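Local structure of ecto-NAD+ glycohydrolase (CD38 molecule) (Bos taurus, 3GC6) at residues A[85-88]-A[94-97]; A[73-78]-A[109-114]; A[49-54]-A[118-123]; A[56-61]-A[65-70]. The protein belongs to the ADP-ribosyl cyclase family of cell-surface enzymes, disulfide-bonded molecules that join a largely helical part to a part built on a parallel beta-sheet. The protein carries 1 engineered substitution. All coordinates share one frame; numbering follows the deposited sequence.

Interaction 1: A[85-88]-A[94-97]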
loop_
_atom_site.group_PDB
_atom_site.type_symbol
_atom_site.label_atom_id
_atom_site.label_comp_id
_atom_site.label_asym_id
_atom_site.label_seq_id
_atom_site.Cartn_x
_atom_site.Cartn_y
_atom_site.Cartn_z
ATOM N N VAL A 85 14.199 -17.727 -3.579
ATOM C CA VAL A 85 15.641 -17.910 -3.702
ATOM C C VAL A 85 16.318 -17.832 -2.334
ATOM O O VAL A 85 16.029 -16.904 -1.541
ATOM C CB VAL A 85 16.225 -16.795 -4.570
ATOM C CG1 VAL A 85 17.756 -16.874 -4.577
ATOM C CG2 VAL A 85 15.685 -16.961 -6.019
ATOM N N PHE A 86 17.199 -18.795 -2.057
ATOM C CA PHE A 86 18.077 -18.792 -0.883
ATOM C C PHE A 86 19.484 -18.547 -1.386
ATOM O O PHE A 86 19.780 -18.749 -2.575
ATOM C CB PHE A 86 18.046 -20.164 -0.209
ATOM C CG PHE A 86 16.724 -20.498 0.387
ATOM C CD1 PHE A 86 16.494 -20.286 1.758
ATOM C CD2 PHE A 86 15.694 -21.003 -0.413
ATOM C CE1 PHE A 86 15.222 -20.600 2.319
ATOM C CE2 PHE A 86 14.445 -21.303 0.128
ATOM C CZ PHE A 86 14.209 -21.109 1.499
ATOM N N TRP A 87 20.352 -18.071 -0.502
ATOM C CA TRP A 87 21.718 -17.797 -0.935
ATOM C C TRP A 87 22.636 -17.837 0.272
ATOM O O TRP A 87 22.196 -17.663 1.410
ATOM C CB TRP A 87 21.797 -16.432 -1.657
ATOM C CG TRP A 87 21.418 -15.261 -0.750
ATOM C CD1 TRP A 87 20.156 -14.749 -0.519
ATOM C CD2 TRP A 87 22.308 -14.490 0.045
ATOM N NE1 TRP A 87 20.218 -13.682 0.383
ATOM C CE2 TRP A 87 21.538 -13.523 0.747
ATOM C CE3 TRP A 87 23.695 -14.526 0.242
ATOM C CZ2 TRP A 87 22.123 -12.588 1.606
ATOM C CZ3 TRP A 87 24.277 -13.608 1.117
ATOM C CH2 TRP A 87 23.483 -12.663 1.796
ATOM N N SER A 88 23.919 -18.067 -0.000
ATOM C CA SER A 88 24.885 -18.041 1.092
ATOM C C SER A 88 26.235 -17.707 0.504
ATOM O O SER A 88 26.690 -18.396 -0.414
ATOM C CB SER A 88 24.937 -19.428 1.762
ATOM O OG SER A 88 25.745 -19.419 2.942
ATOM N N ALA A 94 23.356 -13.351 -6.027
ATOM C CA ALA A 94 22.021 -13.883 -5.765
ATOM C C ALA A 94 20.966 -12.814 -5.993
ATOM O O ALA A 94 19.893 -13.094 -6.540
ATOM C CB ALA A 94 21.922 -14.458 -4.311
ATOM N N HIS A 95 21.279 -11.586 -5.601
ATOM C CA HIS A 95 20.283 -10.517 -5.735
ATOM C C HIS A 95 20.161 -10.062 -7.183
ATOM O O HIS A 95 19.054 -9.800 -7.657
ATOM C CB HIS A 95 20.535 -9.428 -4.702
ATOM C CG HIS A 95 20.415 -9.940 -3.290
ATOM N ND1 HIS A 95 19.203 -10.020 -2.622
ATOM C CD2 HIS A 95 21.340 -10.461 -2.442
ATOM C CE1 HIS A 95 19.389 -10.539 -1.419
ATOM N NE2 HIS A 95 20.677 -10.814 -1.284
ATOM N N GLU A 96 21.279 -10.073 -7.908
ATOM C CA GLU A 96 21.204 -9.804 -9.357
ATOM C C GLU A 96 20.343 -10.866 -10.046
ATOM O O GLU A 96 19.463 -10.551 -10.855
ATOM C CB GLU A 96 22.606 -9.729 -9.978
ATOM C CG GLU A 96 22.618 -9.423 -11.492
ATOM C CD GLU A 96 21.996 -8.082 -11.865
ATOM O OE1 GLU A 96 21.818 -7.209 -10.977
ATOM O OE2 GLU A 96 21.707 -7.913 -13.079
ATOM N N TYR A 97 20.585 -12.135 -9.718
ATOM C CA TYR A 97 19.795 -13.218 -10.300
ATOM C C TYR A 97 18.309 -13.046 -9.974
ATOM O O TYR A 97 17.454 -13.151 -10.854
ATOM C CB TYR A 97 20.328 -14.538 -9.741
ATOM C CG TYR A 97 19.486 -15.777 -9.961
ATOM C CD1 TYR A 97 19.407 -16.381 -11.216
ATOM C CD2 TYR A 97 18.856 -16.394 -8.893
ATOM C CE1 TYR A 97 18.683 -17.564 -11.405
ATOM C CE2 TYR A 97 18.134 -17.571 -9.074
ATOM C CZ TYR A 97 18.031 -18.126 -10.318
ATOM O OH TYR A 97 17.316 -19.295 -10.489
#

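Interaction 2: A[73-78]-A[109-114]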
loop_
_atom_site.group_PDB
_atom_site.type_symbol
_atom_site.label_atom_id
_atom_site.label_comp_id
_atom_site.label_asym_id
_atom_site.label_seq_id
_atom_site.Cartn_x
_atom_site.Cartn_y
_atom_site.Cartn_z
ATOM N N ASN A 73 3.727 -11.309 12.156
ATOM C CA ASN A 73 2.289 -11.460 11.881
ATOM C C ASN A 73 1.739 -10.364 10.987
ATOM O O ASN A 73 0.803 -10.595 10.226
ATOM C CB ASN A 73 1.460 -11.496 13.165
ATOM C CG ASN A 73 1.597 -12.802 13.907
ATOM O OD1 ASN A 73 2.150 -13.783 13.394
ATOM N ND2 ASN A 73 1.089 -12.820 15.143
ATOM N N LEU A 74 2.313 -9.168 11.078
ATOM C CA LEU A 74 1.846 -8.054 10.262
ATOM C C LEU A 74 2.325 -8.157 8.804
ATOM O O LEU A 74 1.720 -7.562 7.911
ATOM C CB LEU A 74 2.305 -6.719 10.839
ATOM C CG LEU A 74 1.629 -6.309 12.153
ATOM C CD1 LEU A 74 2.326 -5.121 12.754
ATOM C CD2 LEU A 74 0.156 -6.013 11.918
ATOM N N ALA A 75 3.405 -8.910 8.570
ATOM C CA ALA A 75 3.980 -9.003 7.229
ATOM C C ALA A 75 4.875 -10.260 7.128
ATOM O O ALA A 75 6.101 -10.166 7.150
ATOM C CB ALA A 75 4.765 -7.734 6.884
ATOM N N PRO A 76 4.261 -11.452 7.048
ATOM C CA PRO A 76 5.080 -12.667 7.041
ATOM C C PRO A 76 5.941 -12.741 5.800
ATOM O O PRO A 76 5.505 -12.288 4.740
ATOM C CB PRO A 76 4.056 -13.808 6.997
ATOM C CG PRO A 76 2.773 -13.195 7.428
ATOM C CD PRO A 76 2.808 -11.736 7.068
ATOM N N PRO A 77 7.153 -13.304 5.919
ATOM C CA PRO A 77 8.074 -13.362 4.757
ATOM C C PRO A 77 7.768 -14.559 3.847
ATOM O O PRO A 77 8.611 -15.445 3.637
ATOM C CB PRO A 77 9.433 -13.531 5.422
ATOM C CG PRO A 77 9.109 -14.335 6.660
ATOM C CD PRO A 77 7.807 -13.778 7.161
ATOM N N THR A 78 6.582 -14.536 3.271
ATOM C CA THR A 78 6.045 -15.628 2.461
ATOM C C THR A 78 6.233 -15.243 0.992
ATOM O O THR A 78 5.892 -14.114 0.624
ATOM C CB THR A 78 4.536 -15.776 2.775
ATOM O OG1 THR A 78 4.364 -16.012 4.179
ATOM C CG2 THR A 78 3.908 -16.911 2.007
ATOM N N THR A 109 11.451 -9.815 0.687
ATOM C CA THR A 109 10.194 -9.811 1.429
ATOM C C THR A 109 10.021 -8.409 2.030
ATOM O O THR A 109 10.986 -7.640 2.100
ATOM C CB THR A 109 10.225 -10.849 2.589
ATOM O OG1 THR A 109 11.250 -10.532 3.540
ATOM C CG2 THR A 109 10.459 -12.264 2.016
ATOM N N LEU A 110 8.814 -8.078 2.503
ATOM C CA LEU A 110 8.612 -6.734 3.085
ATOM C C LEU A 110 9.593 -6.482 4.235
ATOM O O LEU A 110 10.356 -5.498 4.245
ATOM C CB LEU A 110 7.178 -6.577 3.564
ATOM C CG LEU A 110 6.724 -5.168 3.976
ATOM C CD1 LEU A 110 5.189 -5.049 3.882
ATOM C CD2 LEU A 110 7.189 -4.869 5.396
ATOM N N LEU A 111 9.600 -7.409 5.195
ATOM C CA LEU A 111 10.427 -7.190 6.380
ATOM C C LEU A 111 11.928 -7.236 6.039
ATOM O O LEU A 111 12.732 -6.503 6.642
ATOM C CB LEU A 111 10.063 -8.191 7.506
ATOM C CG LEU A 111 8.667 -7.965 8.096
ATOM C CD1 LEU A 111 8.380 -9.022 9.167
ATOM C CD2 LEU A 111 8.545 -6.521 8.713
ATOM N N GLY A 112 12.312 -8.172 5.150
ATOM C CA GLY A 112 13.712 -8.265 4.725
ATOM C C GLY A 112 14.143 -6.983 4.028
ATOM O O GLY A 112 15.281 -6.523 4.186
ATOM N N TYR A 113 13.246 -6.421 3.232
ATOM C CA TYR A 113 13.531 -5.175 2.548
ATOM C C TYR A 113 13.692 -4.014 3.528
ATOM O O TYR A 113 14.618 -3.195 3.395
ATOM C CB TYR A 113 12.409 -4.902 1.527
ATOM C CG TYR A 113 12.622 -3.663 0.683
ATOM C CD1 TYR A 113 13.357 -3.737 -0.484
ATOM C CD2 TYR A 113 12.065 -2.436 1.032
ATOM C CE1 TYR A 113 13.559 -2.592 -1.281
ATOM C CE2 TYR A 113 12.249 -1.294 0.238
ATOM C CZ TYR A 113 13.007 -1.386 -0.907
ATOM O OH TYR A 113 13.201 -0.258 -1.713
ATOM N N LEU A 114 12.809 -3.930 4.521
ATOM C CA LEU A 114 12.962 -2.855 5.514
ATOM C C LEU A 114 14.332 -2.921 6.204
ATOM O O LEU A 114 14.963 -1.894 6.417
ATOM C CB LEU A 114 11.892 -2.955 6.600
ATOM C CG LEU A 114 10.602 -2.183 6.433
ATOM C CD1 LEU A 114 10.099 -2.128 5.009
ATOM C CD2 LEU A 114 9.515 -2.594 7.505
HETATM O O HOH W 1 7.932 -9.761 5.179
HETATM O O HOH W 2 6.572 -9.862 2.623
#

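Interaction 3: A[49-54]-A[118-123]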
loop_
_atom_site.group_PDB
_atom_site.type_symbol
_atom_site.label_atom_id
_atom_site.label_comp_id
_atom_site.label_asym_id
_atom_site.label_seq_id
_atom_site.Cartn_x
_atom_site.Cartn_y
_atom_site.Cartn_z
ATOM N N GLN A 49 5.731 0.634 14.046
ATOM C CA GLN A 49 5.534 0.672 15.496
ATOM C C GLN A 49 5.855 -0.706 16.123
ATOM O O GLN A 49 6.491 -0.769 17.195
ATOM C CB GLN A 49 4.112 1.136 15.827
ATOM C CG GLN A 49 3.965 2.636 15.550
ATOM C CD GLN A 49 2.536 3.112 15.658
ATOM O OE1 GLN A 49 1.618 2.306 15.665
ATOM N NE2 GLN A 49 2.346 4.429 15.736
ATOM N N ALA A 50 5.425 -1.787 15.458
ATOM C CA ALA A 50 5.703 -3.153 15.948
ATOM C C ALA A 50 7.207 -3.456 15.918
ATOM O O ALA A 50 7.724 -4.128 16.812
ATOM C CB ALA A 50 4.940 -4.198 15.122
ATOM N N PHE A 51 7.895 -3.006 14.864
ATOM C CA PHE A 51 9.340 -3.244 14.759
ATOM C C PHE A 51 10.028 -2.590 15.955
ATOM O O PHE A 51 10.841 -3.220 16.663
ATOM C CB PHE A 51 9.828 -2.636 13.419
ATOM C CG PHE A 51 11.055 -3.302 12.849
ATOM C CD1 PHE A 51 11.156 -3.510 11.479
ATOM C CD2 PHE A 51 12.098 -3.715 13.664
ATOM C CE1 PHE A 51 12.292 -4.138 10.922
ATOM C CE2 PHE A 51 13.234 -4.342 13.113
ATOM C CZ PHE A 51 13.322 -4.553 11.738
ATOM N N MET A 52 9.718 -1.313 16.201
ATOM C CA MET A 52 10.324 -0.597 17.335
ATOM C C MET A 52 9.978 -1.254 18.670
ATOM O O MET A 52 10.859 -1.446 19.521
ATOM C CB MET A 52 9.897 0.894 17.312
ATOM C CG MET A 52 10.166 1.549 15.947
ATOM S SD MET A 52 11.972 1.509 15.566
ATOM C CE MET A 52 12.514 2.267 16.985
ATOM N N SER A 53 8.709 -1.616 18.834
ATOM C CA SER A 53 8.240 -2.212 20.091
ATOM C C SER A 53 8.992 -3.506 20.408
ATOM O O SER A 53 9.265 -3.814 21.569
ATOM C CB SER A 53 6.743 -2.495 19.993
ATOM O OG SER A 53 6.013 -1.301 20.235
ATOM N N ALA A 54 9.346 -4.243 19.361
ATOM C CA ALA A 54 9.981 -5.547 19.538
ATOM C C ALA A 54 11.262 -5.432 20.368
ATOM O O ALA A 54 11.557 -6.340 21.157
ATOM C CB ALA A 54 10.288 -6.175 18.197
ATOM N N LEU A 118 20.654 -2.552 7.630
ATOM C CA LEU A 118 20.524 -1.708 8.817
ATOM C C LEU A 118 21.057 -2.395 10.085
ATOM O O LEU A 118 21.249 -3.630 10.131
ATOM C CB LEU A 118 19.075 -1.294 9.064
ATOM C CG LEU A 118 18.342 -0.727 7.851
ATOM C CD1 LEU A 118 16.940 -0.217 8.242
ATOM C CD2 LEU A 118 19.169 0.413 7.233
ATOM N N ARG A 119 21.297 -1.562 11.099
ATOM C CA ARG A 119 21.696 -1.996 12.434
ATOM C C ARG A 119 20.717 -1.393 13.424
ATOM O O ARG A 119 20.233 -0.281 13.227
ATOM C CB ARG A 119 23.110 -1.489 12.743
ATOM C CG ARG A 119 24.164 -1.941 11.743
ATOM C CD ARG A 119 24.261 -3.448 11.749
ATOM N NE ARG A 119 25.287 -3.980 10.856
ATOM C CZ ARG A 119 26.560 -4.139 11.195
ATOM N NH1 ARG A 119 26.973 -3.798 12.412
ATOM N NH2 ARG A 119 27.422 -4.641 10.317
ATOM N N TRP A 120 20.414 -2.128 14.493
ATOM C CA TRP A 120 19.610 -1.544 15.534
ATOM C C TRP A 120 19.760 -2.274 16.833
ATOM O O TRP A 120 20.048 -3.479 16.878
ATOM C CB TRP A 120 18.137 -1.524 15.129
ATOM C CG TRP A 120 17.515 -2.927 14.924
ATOM C CD1 TRP A 120 16.851 -3.672 15.843
ATOM C CD2 TRP A 120 17.529 -3.702 13.713
ATOM N NE1 TRP A 120 16.423 -4.874 15.293
ATOM C CE2 TRP A 120 16.834 -4.912 13.980
ATOM C CE3 TRP A 120 18.067 -3.500 12.439
ATOM C CZ2 TRP A 120 16.652 -5.895 13.020
ATOM C CZ3 TRP A 120 17.872 -4.474 11.475
ATOM C CH2 TRP A 120 17.165 -5.652 11.770
ATOM N N CYS A 121 19.593 -1.506 17.893
ATOM C CA CYS A 121 19.507 -2.049 19.251
ATOM C C CYS A 121 18.976 -0.936 20.150
ATOM O O CYS A 121 19.041 0.250 19.781
ATOM C CB CYS A 121 20.870 -2.581 19.736
ATOM S SG CYS A 121 22.189 -1.303 19.993
ATOM N N GLY A 122 18.465 -1.325 21.314
ATOM C CA GLY A 122 17.980 -0.363 22.294
ATOM C C GLY A 122 18.799 -0.397 23.567
ATOM O O GLY A 122 19.871 -1.001 23.628
ATOM N N GLU A 123 18.258 0.232 24.607
ATOM C CA GLU A 123 18.978 0.389 25.865
ATOM C C GLU A 123 17.891 0.367 26.947
ATOM O O GLU A 123 16.888 1.039 26.803
ATOM C CB GLU A 123 19.713 1.734 25.836
ATOM C CG GLU A 123 20.246 2.205 27.190
ATOM C CD GLU A 123 21.535 1.541 27.610
ATOM O OE1 GLU A 123 22.016 0.584 26.954
ATOM O OE2 GLU A 123 22.085 1.988 28.640
#

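Interaction 4: A[56-61]-A[65-70]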
loop_
_atom_site.group_PDB
_atom_site.type_symbol
_atom_site.label_atom_id
_atom_site.label_comp_id
_atom_site.label_asym_id
_atom_site.label_seq_id
_atom_site.Cartn_x
_atom_site.Cartn_y
_atom_site.Cartn_z
ATOM N N ILE A 56 12.815 -1.976 21.560
ATOM C CA ILE A 56 13.108 -0.736 22.288
ATOM C C ILE A 56 12.972 -0.921 23.799
ATOM O O ILE A 56 12.020 -1.558 24.251
ATOM C CB ILE A 56 12.227 0.428 21.753
ATOM C CG1 ILE A 56 12.737 0.911 20.388
ATOM C CG2 ILE A 56 12.192 1.594 22.758
ATOM C CD1 ILE A 56 14.025 1.724 20.484
ATOM N N SER A 57 13.960 -0.398 24.533
ATOM C CA SER A 57 13.961 -0.364 26.006
ATOM C C SER A 57 14.175 -1.740 26.635
ATOM O O SER A 57 14.057 -1.893 27.873
ATOM C CB SER A 57 12.691 0.309 26.567
ATOM O OG SER A 57 12.928 0.895 27.849
ATOM N N LYS A 58 14.545 -2.728 25.824
ATOM C CA LYS A 58 14.778 -4.074 26.334
ATOM C C LYS A 58 16.275 -4.359 26.467
ATOM O O LYS A 58 17.105 -3.678 25.852
ATOM C CB LYS A 58 14.090 -5.096 25.419
ATOM C CG LYS A 58 12.589 -4.918 25.384
ATOM C CD LYS A 58 11.949 -5.968 24.518
ATOM C CE LYS A 58 10.512 -5.631 24.346
ATOM N NZ LYS A 58 9.849 -6.607 23.446
ATOM N N ASP A 59 16.600 -5.365 27.269
ATOM C CA ASP A 59 17.977 -5.860 27.423
ATOM C C ASP A 59 18.456 -6.276 26.026
ATOM O O ASP A 59 17.893 -7.194 25.417
ATOM C CB ASP A 59 17.962 -7.062 28.363
ATOM C CG ASP A 59 19.361 -7.621 28.641
ATOM O OD1 ASP A 59 20.247 -7.479 27.771
ATOM O OD2 ASP A 59 19.565 -8.171 29.756
ATOM N N PRO A 60 19.478 -5.590 25.491
ATOM C CA PRO A 60 19.887 -5.864 24.089
ATOM C C PRO A 60 20.549 -7.210 23.867
ATOM O O PRO A 60 20.802 -7.579 22.702
ATOM C CB PRO A 60 20.833 -4.705 23.733
ATOM C CG PRO A 60 21.098 -3.999 25.021
ATOM C CD PRO A 60 20.146 -4.412 26.076
ATOM N N CYS A 61 20.829 -7.951 24.954
ATOM C CA CYS A 61 21.369 -9.319 24.857
ATOM C C CYS A 61 20.393 -10.388 25.315
ATOM O O CYS A 61 20.790 -11.526 25.549
ATOM C CB CYS A 61 22.707 -9.419 25.606
ATOM S SG CYS A 61 24.043 -8.738 24.582
ATOM N N LYS A 65 13.155 -15.081 19.720
ATOM C CA LYS A 65 12.327 -15.156 18.518
ATOM C C LYS A 65 10.919 -14.608 18.763
ATOM O O LYS A 65 10.358 -13.903 17.912
ATOM C CB LYS A 65 12.255 -16.624 18.057
ATOM C CG LYS A 65 13.629 -17.136 17.656
ATOM C CD LYS A 65 13.527 -18.361 16.785
ATOM C CE LYS A 65 13.104 -19.555 17.577
ATOM N NZ LYS A 65 13.590 -20.825 16.922
ATOM N N GLU A 66 10.378 -14.913 19.943
ATOM C CA GLU A 66 9.000 -14.538 20.279
ATOM C C GLU A 66 8.818 -13.012 20.323
ATOM O O GLU A 66 7.720 -12.505 20.102
ATOM C CB GLU A 66 8.573 -15.163 21.620
ATOM C CG GLU A 66 8.513 -16.705 21.624
ATOM C CD GLU A 66 9.871 -17.394 21.545
ATOM O OE1 GLU A 66 10.858 -16.915 22.163
ATOM O OE2 GLU A 66 9.947 -18.441 20.849
ATOM N N ASP A 67 9.886 -12.273 20.633
ATOM C CA ASP A 67 9.812 -10.810 20.591
ATOM C C ASP A 67 9.363 -10.274 19.214
ATOM O O ASP A 67 8.847 -9.159 19.103
ATOM C CB ASP A 67 11.155 -10.176 20.961
ATOM C CG ASP A 67 11.497 -10.350 22.447
ATOM O OD1 ASP A 67 10.562 -10.457 23.258
ATOM O OD2 ASP A 67 12.691 -10.367 22.769
ATOM N N TYR A 68 9.580 -11.070 18.160
ATOM C CA TYR A 68 9.271 -10.606 16.798
ATOM C C TYR A 68 7.973 -11.220 16.240
ATOM O O TYR A 68 7.574 -10.935 15.100
ATOM C CB TYR A 68 10.435 -10.933 15.870
ATOM C CG TYR A 68 11.622 -10.004 16.022
ATOM C CD1 TYR A 68 11.526 -8.648 15.646
ATOM C CD2 TYR A 68 12.850 -10.475 16.525
ATOM C CE1 TYR A 68 12.616 -7.785 15.759
ATOM C CE2 TYR A 68 13.950 -9.603 16.640
ATOM C CZ TYR A 68 13.830 -8.277 16.254
ATOM O OH TYR A 68 14.920 -7.434 16.336
ATOM N N ASN A 69 7.298 -12.045 17.044
ATOM C CA ASN A 69 6.076 -12.677 16.524
ATOM C C ASN A 69 5.039 -11.658 16.013
ATOM O O ASN A 69 4.467 -11.848 14.933
ATOM C CB ASN A 69 5.454 -13.689 17.537
ATOM C CG ASN A 69 6.033 -15.118 17.411
ATOM O OD1 ASN A 69 5.277 -16.093 17.355
ATOM N ND2 ASN A 69 7.362 -15.251 17.374
ATOM N N SER A 70 4.788 -10.584 16.761
ATOM C CA SER A 70 3.791 -9.569 16.343
ATOM C C SER A 70 4.168 -8.809 15.052
ATOM O O SER A 70 3.311 -8.480 14.216
ATOM C CB SER A 70 3.514 -8.580 17.477
ATOM O OG SER A 70 2.900 -9.234 18.579
HETATM O O HOH W 3 9.888 -8.766 25.237
#

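Interaction 1: A[85-88]-A[94-97]
W87 and A94 meet carbon to carbon where helix 91-101 packs on strand 85-88, an edge strand of the four-stranded parallel sheet in the alpha/beta part of the ADP-ribosyl cyclase fold. This is the tight point of the contact: W87 CB and A94 CB are 3.3 Å apart, very close for two saturated carbons, and the same methyl lies 3.7 Å from W87 CG. With only a methyl on the helix side, the two backbones come near, the CA atoms of W87 and A94 being 6.2 Å apart. Packing is looser one helical turn further on, where V85 CG2 meets Y97 CE2 at 4.0 Å, the two side chains running aslant to each other. This part is nonetheless buried, since the Y97 ring also meets F243 and touches R166 of the neighbouring strand 164-170. F86, between V85 and W87, points away from the helix and packs on F183 and F157.

Toward the partly exposed side the contact becomes aromatic. The W87 ring is carried between backbone N and carbonyl carbon (chi1 62°), and H95 turns its edge onto one face of it. The result is a T-shaped pair, with 4.6 Å between the centroids of the H95 ring and the W87 five-membered ring and 71° between their planes. H95 NE2 sits above the indole near its rim, 3.3 Å from W87 NE1, but the angle is poor for a hydrogen bond; the indole nitrogen bonds instead to E107 OE1.

Interaction 2: A[73-78]-A[109-114]
A75 directs its methyl at the helix 110-115, and L110 receives it in the fork of its isopropyl end: L110 CD1 and CD2 each lie 4.0 Å from A75 CB. L110 reaches this position with CG anti to the backbone N (chi1 -170°), whereas L111 has CG anti to its carbonyl carbon (chi1 -68°). L111 CG approaches the A75 methyl at 4.1 Å, and L111 CD1 rests 3.3 Å from A75 O. The alanine methyl thus meets two consecutive leucines from adjoining sides. Further along, the P77 ring lies beside T109, with P77 CB 3.8 Å from T109 CG2.

No direct hydrogen bond crosses this buried contact, but water does. One water molecule donates to A75 O and accepts from L111 N, so that a backbone carbonyl of the 73-78 segment is tied to an amide of the first helical turn; a second accepts from L110 N and reaches P76 O weakly. The surroundings close the interface: I47 of helix 44-55 meets A75, while L153 of helix 145-159 touches both P77 and L111. P77 itself is the centre of an inverse gamma turn.

T109 keeps its methyl on the proline while its OG1, which also bonds to L106 O, accepts from G112 N at 3.0 Å. The arrangement is that of a threonine N-cap: T109 OG1 takes the G112 amide, and the two waters take those of L110 and L111.

Interaction 3: A[49-54]-A[118-123]
F51 points its edge into the face of W120 in a nearly perfect T-shaped stack: the ring planes stand at 88°, and the centroids of the phenyl and the indole six-membered ring are 5.2 Å apart. The leading atoms are CE2 and CZ of the phenylalanine. F51 CE2 comes closest, 3.7 Å from W120 CE2, and F51 CZ lies 3.8 Å from W120 CZ2, so the edge lands off-centre, toward the rim of the indole. The W120 side chain stands between its backbone N and carbonyl carbon (chi1 63°), which swings the ring over to the helix.

Polar bonding holds the tryptophan from another direction. Its NE1 is hydrogen-bonded to Y68 OH, which gives the buried indole N-H a partner and probably helps to set the ring's rotation. Covalent restraint follows one residue later, where C121 is joined to C134 by a disulfide.

The pair belongs to a larger aromatic cluster. F149 of helix 145-159 and F20 of helix 20-35 each meet both rings, and the F55 ring also meets W120. Through this cluster the irregular segment 118-123, which follows helix 110-115, is packed against helix 44-55, with helices 20-35 and 145-159 around them.

Interaction 4: A[56-61]-A[65-70]
K58 leaves its backbone with CG anti to the carbonyl carbon (chi1 -63°) and then runs fully extended, while D67 takes a similar first torsion (chi1 -70°) toward it, so that the two side chains pass in opposite directions and only their polar ends approach. K58 NZ and D67 OD1 are 3.9 Å apart, a long salt bridge. A water molecule makes up for the length: it accepts from K58 NZ at 2.8 Å and donates to D67 OD1 at 2.7 Å, linking ammonium and carboxylate by two short bonds.

Both groups have further partners. K58 NZ bonds to A54 O, near the end of helix 44-55, and weakly to S53 O, whereas D67 OD2 accepts from T64 N and is hydrogen-bonded to Y145 OH. The carboxylate therefore divides its work, OD1 serving the lysine side and OD2 the backbone and tyrosine.

The contact spans the connection between helices 44-55 and 69-74, with D67 in a 3-10 turn that leads into the second helix. In the 56-61 segment, D59 forms an Asx turn: its OD1 accepts from C61 N at 2.9 Å, met on the anti side of the carboxylate. C61, thus held, is in a disulfide with C141. Within the 3-10 turn, Y68 N bonds to K65 O at 2.9 Å, and K65 NZ makes a salt bridge with E155 of helix 145-159.

How the interactions relate
Interactions 2, 3 and 4 lie in the helical part of the chain, whereas interaction 1 lies at the edge of the parallel sheet. Interactions 3 and 4 are neighbours, with centres about 8 Å apart, and touch directly; interaction 2 is about 15 Å from the centre of interaction 3, meeting it where L74 CD1 packs on A50 CB at 3.6 Å. Interaction 1 is about 17 Å from interaction 2 and 26 to 28 Å from the others, centre to centre. Along the chain, interaction 3 encloses the rest: interaction 4 closes first, then interaction 2 opens and encloses interaction 1. Helix 69-74 serves interactions 2 and 4, whereas interaction 1 touches none of the others.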